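Local coordinates for peptidoglycan-recognition protein SD (Drosophila melanogaster, PDB 2RKQ), which recognises bacterial peptidoglycan and signals its presence to the innate immune system by activating the Toll pathway in the fly, at residues Leu26-Val30 with Asn93-Gly99; Ile65-Tyr69 with Arg86-Ala90; Val30-Thr34 with Ser149-Leu154. All coordinates share one frame; numbering follows the deposited sequence. Where two conformers were deposited one is given.

Contact 1 of 3, residues Leu26-Val30 with Asn93-Gly99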
# COMPACT_ATOMS: atom_id res chain seq x y z
N LEU A 26 12.89 0.50 5.94
CA LEU A 26 12.29 1.81 5.83
C LEU A 26 11.76 2.29 7.16
O LEU A 26 11.22 1.49 7.92
CB LEU A 26 11.14 1.76 4.83
CG LEU A 26 11.54 1.28 3.44
CD1 LEU A 26 10.32 0.92 2.63
CD2 LEU A 26 12.38 2.34 2.72
N PRO A 27 11.95 3.58 7.48
CA PRO A 27 11.47 4.08 8.76
C PRO A 27 9.96 4.23 8.93
O PRO A 27 9.50 4.34 10.07
CB PRO A 27 12.15 5.44 8.92
CG PRO A 27 12.98 5.65 7.73
CD PRO A 27 12.77 4.57 6.75
N ARG A 28 9.20 4.23 7.83
CA ARG A 28 7.77 4.53 7.89
C ARG A 28 6.95 3.58 7.04
O ARG A 28 7.44 3.11 6.02
CB ARG A 28 7.47 5.95 7.40
CG ARG A 28 8.45 6.98 7.89
CD ARG A 28 7.90 8.37 7.69
NE ARG A 28 7.72 8.76 6.30
CZ ARG A 28 7.83 10.03 5.89
NH1 ARG A 28 8.12 10.99 6.75
NH2 ARG A 28 7.66 10.34 4.61
N ALA A 29 5.72 3.33 7.48
CA ALA A 29 4.71 2.64 6.66
C ALA A 29 3.53 3.57 6.52
O ALA A 29 3.12 4.20 7.49
CB ALA A 29 4.29 1.33 7.32
N VAL A 30 3.00 3.66 5.31
CA VAL A 30 1.92 4.58 5.01
C VAL A 30 0.74 3.78 4.48
O VAL A 30 0.90 3.01 3.54
CB VAL A 30 2.35 5.65 3.97
CG1 VAL A 30 1.16 6.52 3.56
CG2 VAL A 30 3.42 6.55 4.57
N ASN A 93 7.07 13.45 0.22
CA ASN A 93 7.02 12.54 1.36
C ASN A 93 7.08 11.07 0.99
O ASN A 93 6.84 10.20 1.82
CB ASN A 93 5.79 12.85 2.22
CG ASN A 93 5.85 14.25 2.80
OD1 ASN A 93 6.90 14.70 3.26
ND2 ASN A 93 4.72 14.95 2.78
N ASN A 94 7.43 10.78 -0.26
CA ASN A 94 7.62 9.39 -0.67
C ASN A 94 8.80 8.77 0.06
O ASN A 94 8.83 7.56 0.28
CB ASN A 94 7.87 9.32 -2.18
CG ASN A 94 6.61 9.44 -2.99
OD1 ASN A 94 5.56 8.93 -2.60
ND2 ASN A 94 6.70 10.11 -4.14
N ASP A 95 9.79 9.58 0.41
CA ASP A 95 11.04 9.04 0.94
C ASP A 95 10.82 8.19 2.18
O ASP A 95 10.03 8.53 3.07
CB ASP A 95 12.00 10.17 1.30
CG ASP A 95 12.51 10.93 0.09
OD1 ASP A 95 12.00 10.69 -1.03
OD2 ASP A 95 13.41 11.78 0.26
N GLY A 96 11.55 7.09 2.25
CA GLY A 96 11.63 6.26 3.44
C GLY A 96 10.33 5.61 3.86
O GLY A 96 10.15 5.28 5.03
N SER A 97 9.43 5.39 2.91
CA SER A 97 8.07 4.99 3.26
C SER A 97 7.61 3.76 2.51
O SER A 97 7.65 3.74 1.29
CB SER A 97 7.11 6.14 2.98
OG SER A 97 7.53 7.30 3.68
N LEU A 98 7.16 2.77 3.25
CA LEU A 98 6.53 1.60 2.66
C LEU A 98 5.06 1.90 2.46
O LEU A 98 4.33 2.13 3.42
CB LEU A 98 6.67 0.43 3.63
CG LEU A 98 6.22 -0.92 3.08
CD1 LEU A 98 7.21 -1.42 2.02
CD2 LEU A 98 6.11 -1.91 4.23
N GLY A 99 4.61 1.92 1.20
CA GLY A 99 3.21 2.27 0.91
C GLY A 99 2.37 1.03 0.73
O GLY A 99 2.67 0.17 -0.12
O HOH W 1 8.67 13.07 4.50
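Arg28 reaches back from its strand to grip the turn that leads into residues 97-99, and strands 28-30 and 97-99 run side by side as parallel neighbours in the mixed sheet of the peptidoglycan-recognition (amidase-type) fold. Their axes approach to 4.4 Å and diverge by 27°. At the start of the second segment, a water bridges Asn93 OD1 and Arg28 NH2, accepting from the arginine and donating to the amide, whose ND2 is held by Val144 O. A type II turn follows from Asn94 to Ser97, with Gly96 at its third position. The positive phi there (64°) suits glycine, and a side chain would crowd Pro27 CD. Leu26 packs CB and CD2 against Gly96, and Pro27 CD lies 3.2 Å from Gly96 O. That same carbonyl receives a weak bond from Arg28 N. Ser97 then works in both directions. Its OG donates to Asp95 O from above the carbonyl plane, over 2.9 Å, and accepts from Arg28 NE, 3.0 Å away, with OG almost in the guanidinium plane. A bend at chi3 (-65°) turns the arginine's flat end toward the turn, so that a small hydroxyl and a long cation pin the turn where it enters the strand, at the first bridged pair, Arg28 with Ser97. Leu98 points to the face it shares with Ala29, covered by helix 113-128, and its CB meets Leu26 CD1 at 3.8 Å, the two leucines crossing at about a right angle. Its backbone supplies the parallel pairing: Leu98 N gives to Arg28 O, and Leu98 O takes from Val30 N at 2.8 Å. Gly99, bridged with Val30 at the end of the paired run, meets it through CA-H...O, with Gly99 CA 3.6 Å from Val30 O.

Contact 2 of 3, residues Ile65-Tyr69 with Arg86-Ala90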
# COMPACT_ATOMS: atom_id res chain seq x y z
N ILE A 65 2.93 0.86 -10.79
CA ILE A 65 1.95 0.99 -9.71
C ILE A 65 2.64 1.67 -8.52
O ILE A 65 3.81 1.42 -8.26
CB ILE A 65 1.36 -0.39 -9.36
CG1 ILE A 65 0.05 -0.24 -8.59
CG2 ILE A 65 2.43 -1.34 -8.74
CD1 ILE A 65 -0.73 -1.55 -8.57
N GLY A 66 1.93 2.54 -7.83
CA GLY A 66 2.58 3.48 -6.91
C GLY A 66 2.96 2.96 -5.55
O GLY A 66 3.69 3.60 -4.81
N TYR A 67 2.42 1.79 -5.21
CA TYR A 67 2.54 1.22 -3.86
C TYR A 67 3.44 0.01 -3.84
O TYR A 67 3.69 -0.63 -4.88
CB TYR A 67 1.14 0.85 -3.35
CG TYR A 67 0.26 2.06 -3.22
CD1 TYR A 67 -0.71 2.33 -4.16
CD2 TYR A 67 0.45 2.95 -2.18
CE1 TYR A 67 -1.48 3.47 -4.04
CE2 TYR A 67 -0.31 4.09 -2.07
CZ TYR A 67 -1.28 4.34 -2.99
OH TYR A 67 -2.02 5.49 -2.84
N HIS A 68 3.94 -0.31 -2.64
CA HIS A 68 4.74 -1.51 -2.43
C HIS A 68 3.90 -2.76 -2.26
O HIS A 68 4.32 -3.85 -2.67
CB HIS A 68 5.66 -1.32 -1.24
CG HIS A 68 6.51 -0.11 -1.38
ND1 HIS A 68 7.65 -0.08 -2.15
CD2 HIS A 68 6.32 1.15 -0.93
CE1 HIS A 68 8.14 1.15 -2.14
NE2 HIS A 68 7.35 1.91 -1.41
N TYR A 69 2.73 -2.60 -1.63
CA TYR A 69 1.81 -3.71 -1.44
C TYR A 69 0.41 -3.19 -1.54
O TYR A 69 0.14 -2.04 -1.15
CB TYR A 69 1.98 -4.31 -0.06
CG TYR A 69 3.29 -4.99 0.19
CD1 TYR A 69 4.28 -4.38 0.98
CD2 TYR A 69 3.55 -6.25 -0.34
CE1 TYR A 69 5.51 -5.02 1.21
CE2 TYR A 69 4.76 -6.90 -0.10
CZ TYR A 69 5.73 -6.28 0.69
OH TYR A 69 6.93 -6.90 0.94
N ARG A 86 11.60 3.72 -4.36
CA ARG A 86 10.71 4.76 -3.87
C ARG A 86 9.30 4.57 -4.43
O ARG A 86 9.14 4.18 -5.59
CB ARG A 86 11.25 6.13 -4.27
CG ARG A 86 10.51 7.28 -3.61
CD ARG A 86 11.00 8.61 -4.15
NE ARG A 86 12.35 8.91 -3.67
CZ ARG A 86 13.22 9.71 -4.28
NH1 ARG A 86 12.94 10.28 -5.44
NH2 ARG A 86 14.41 9.90 -3.71
N GLY A 87 8.30 4.78 -3.59
CA GLY A 87 6.92 4.73 -4.05
C GLY A 87 6.51 6.01 -4.74
O GLY A 87 7.30 6.95 -4.86
N ALA A 88 5.27 6.02 -5.23
CA ALA A 88 4.70 7.21 -5.86
C ALA A 88 3.30 7.35 -5.30
O ALA A 88 2.31 6.92 -5.91
CB ALA A 88 4.67 7.07 -7.38
N PHE A 89 3.22 7.93 -4.11
CA PHE A 89 1.94 8.18 -3.46
C PHE A 89 1.94 9.46 -2.62
O PHE A 89 0.87 9.89 -2.20
CB PHE A 89 1.49 6.96 -2.61
CG PHE A 89 2.52 6.51 -1.62
CD1 PHE A 89 2.63 7.12 -0.38
CD2 PHE A 89 3.38 5.46 -1.94
CE1 PHE A 89 3.61 6.69 0.53
CE2 PHE A 89 4.36 5.04 -1.04
CZ PHE A 89 4.47 5.65 0.20
N ALA A 90 3.10 10.09 -2.42
CA ALA A 90 3.16 11.21 -1.49
C ALA A 90 4.12 12.33 -1.88
O ALA A 90 4.51 13.14 -1.04
CB ALA A 90 3.52 10.70 -0.09
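Gly66 brings its backbone right up to Ala88, and this meeting of two irregular segments rests on one main-chain hydrogen bond. Gly66 carries no CB, which here would clash with Ala88 O, so the CA atoms of Gly66 and Ala88 come to 4.4 Å. Ala88 N points almost straight (173°) at Gly66 O, 2.9 Å away, in the carbonyl plane and on a lone pair. The same oxygen lies in the plane of the Phe89 ring at its edge, 3.4 Å from CD2, where the slightly positive ring hydrogens suit a carbonyl. Tyr67 comes next. Its ring is nearly parallel to that of Phe89, with planes 13° apart, yet slid so far aside that they scarcely overlap; the real touch is Tyr67 CE2 against Phe89 CB at 3.4 Å. Phe89 CG sits between its own backbone N and carbonyl carbon (chi1 54°), which swings the ring across toward Gly66 and Tyr67. His68 brings NE2 to 3.7 Å from Gly87 N, and the bare glycine accepts both this imidazole and the Phe89 ring close by. His68 ND1 has weak bonds to Arg81 O and Ser82 O. The contact joins two loops beside the sheet: Ile65 packs on helix 42-58, Tyr67 and Phe89 rest on Ala32 and Val30 of strand 26-33, and His68 leads into strand 69-71, pairing with Gly99 of strand 97-102.

Contact 3 of 3, residues Val30-Thr34 with Ser149-Leu154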
# COMPACT_ATOMS: atom_id res chain seq x y z
N VAL A 30 3.00 3.66 5.31
CA VAL A 30 1.92 4.58 5.01
C VAL A 30 0.74 3.78 4.48
O VAL A 30 0.90 3.01 3.54
CB VAL A 30 2.35 5.65 3.97
CG1 VAL A 30 1.16 6.52 3.56
CG2 VAL A 30 3.42 6.55 4.57
N ILE A 31 -0.42 3.94 5.10
CA ILE A 31 -1.61 3.21 4.70
C ILE A 31 -2.52 4.10 3.85
O ILE A 31 -2.94 5.19 4.27
CB ILE A 31 -2.41 2.72 5.92
CG1 ILE A 31 -1.50 1.93 6.89
CG2 ILE A 31 -3.61 1.87 5.48
CD1 ILE A 31 -0.81 0.71 6.25
N ALA A 32 -2.82 3.59 2.66
CA ALA A 32 -3.68 4.25 1.69
C ALA A 32 -4.88 3.39 1.33
O ALA A 32 -4.94 2.21 1.68
CB ALA A 32 -2.88 4.58 0.43
N HIS A 33 -5.87 4.00 0.68
CA HIS A 33 -6.83 3.23 -0.10
C HIS A 33 -6.71 3.65 -1.56
O HIS A 33 -6.14 4.70 -1.87
CB HIS A 33 -8.27 3.31 0.45
CG HIS A 33 -9.00 4.60 0.24
ND1 HIS A 33 -8.44 5.77 -0.24
CD2 HIS A 33 -10.30 4.90 0.51
CE1 HIS A 33 -9.38 6.72 -0.29
NE2 HIS A 33 -10.51 6.21 0.17
N THR A 34 -7.20 2.79 -2.44
CA THR A 34 -7.12 3.11 -3.87
C THR A 34 -8.24 4.04 -4.28
O THR A 34 -8.15 4.69 -5.33
CB THR A 34 -7.17 1.85 -4.73
OG1 THR A 34 -8.39 1.15 -4.49
CG2 THR A 34 -6.01 0.96 -4.41
N SER A 149 -7.53 9.81 1.59
CA SER A 149 -7.01 8.45 1.72
C SER A 149 -6.35 8.30 3.09
O SER A 149 -5.65 9.22 3.53
CB SER A 149 -6.01 8.22 0.61
OG SER A 149 -5.42 6.94 0.72
N PRO A 150 -6.54 7.16 3.79
CA PRO A 150 -7.15 5.89 3.37
C PRO A 150 -8.65 5.80 3.62
O PRO A 150 -9.21 4.70 3.62
CB PRO A 150 -6.39 4.87 4.22
CG PRO A 150 -6.20 5.61 5.55
CD PRO A 150 -5.99 7.07 5.16
N GLY A 151 -9.28 6.97 3.76
CA GLY A 151 -10.71 7.03 4.03
C GLY A 151 -10.94 7.09 5.52
O GLY A 151 -10.22 6.48 6.32
N GLU A 152 -11.98 7.80 5.92
CA GLU A 152 -12.21 8.01 7.35
C GLU A 152 -12.26 6.71 8.15
O GLU A 152 -11.67 6.63 9.24
CB GLU A 152 -13.50 8.80 7.60
CG GLU A 152 -13.51 10.21 7.07
CD GLU A 152 -12.50 11.14 7.73
OE1 GLU A 152 -12.03 12.07 7.05
OE2 GLU A 152 -12.18 10.96 8.94
N ALA A 153 -12.98 5.71 7.64
CA ALA A 153 -13.20 4.50 8.43
C ALA A 153 -11.91 3.72 8.60
O ALA A 153 -11.61 3.21 9.68
CB ALA A 153 -14.27 3.61 7.78
N LEU A 154 -11.14 3.63 7.52
CA LEU A 154 -9.88 2.92 7.61
C LEU A 154 -8.85 3.71 8.41
O LEU A 154 -8.10 3.15 9.22
CB LEU A 154 -9.39 2.57 6.20
CG LEU A 154 -8.00 1.94 6.11
CD1 LEU A 154 -7.83 0.71 7.03
CD2 LEU A 154 -7.77 1.53 4.67
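The imidazole of His33 has the Pro150-Gly151 peptide laid over one face, with Pro150 C 3.5 Å above the ring and Gly151 N also above its centre. Pro150 O comes to 3.3 Å from His33 CD2 on that face, while Ser149 OG approaches the ring obliquely. His33 CG stands between its backbone N and carbonyl carbon (chi1 73°), which turns the ring against the Pro150-Gly151 peptide. Gly151, at the N-cap position before helix 152-158, suits the spot: at its backbone angles a CB would be jammed against the carbonyl O of Pro150, and it would also sit tight against His33 CD2. Ser149 reaches the strand with OG anti to its own N (chi1 177°), and His33 N donates to it over 3.0 Å at an angle of 160°. The hydroxyl also presses against Ala32, 3.3 Å from its CA. Behind it the Ser149-Pro150 bond is cis, and the proline ring lies along the strand with CB 3.5 Å from Ile31 O. Apolar packing closes this side, Ile31 CG2 meeting Leu154 CD2 of the helix at 4.3 Å. Ser149 OG is further hydrogen-bonded to His141 ND1, so a small hydroxyl links both histidine-bearing segments. Pro150 O, by contrast, is buried without a hydrogen-bond partner in the model and rests against the imidazole face. In amidase-active relatives two histidines and a cysteine hold zinc; His33, His141 and Ser149 probably occupy the matching positions. With Ser149 where such relatives probably have the cysteine, the site is consistent with recognition rather than cleavage.

How the contacts relate
Contacts 1 and 3 both build on strand 26-33 and share Val30, but at opposite ends of their segments: contact 1 pairs the strand edge to edge with its sheet neighbour and is partly buried, its arginine partly exposed, whereas contact 3 is buried and joins the strand to a loop and helix through a ring, a proline and a single hydroxyl. Contact 2, also buried, joins two loops with one backbone bond and aromatic packing. It touches both others: Phe89 N probably bonds Asn94 OD1 of contact 1, and its aromatic side chains pack against strand 26-33, including the Val30 that contacts 1 and 3 share.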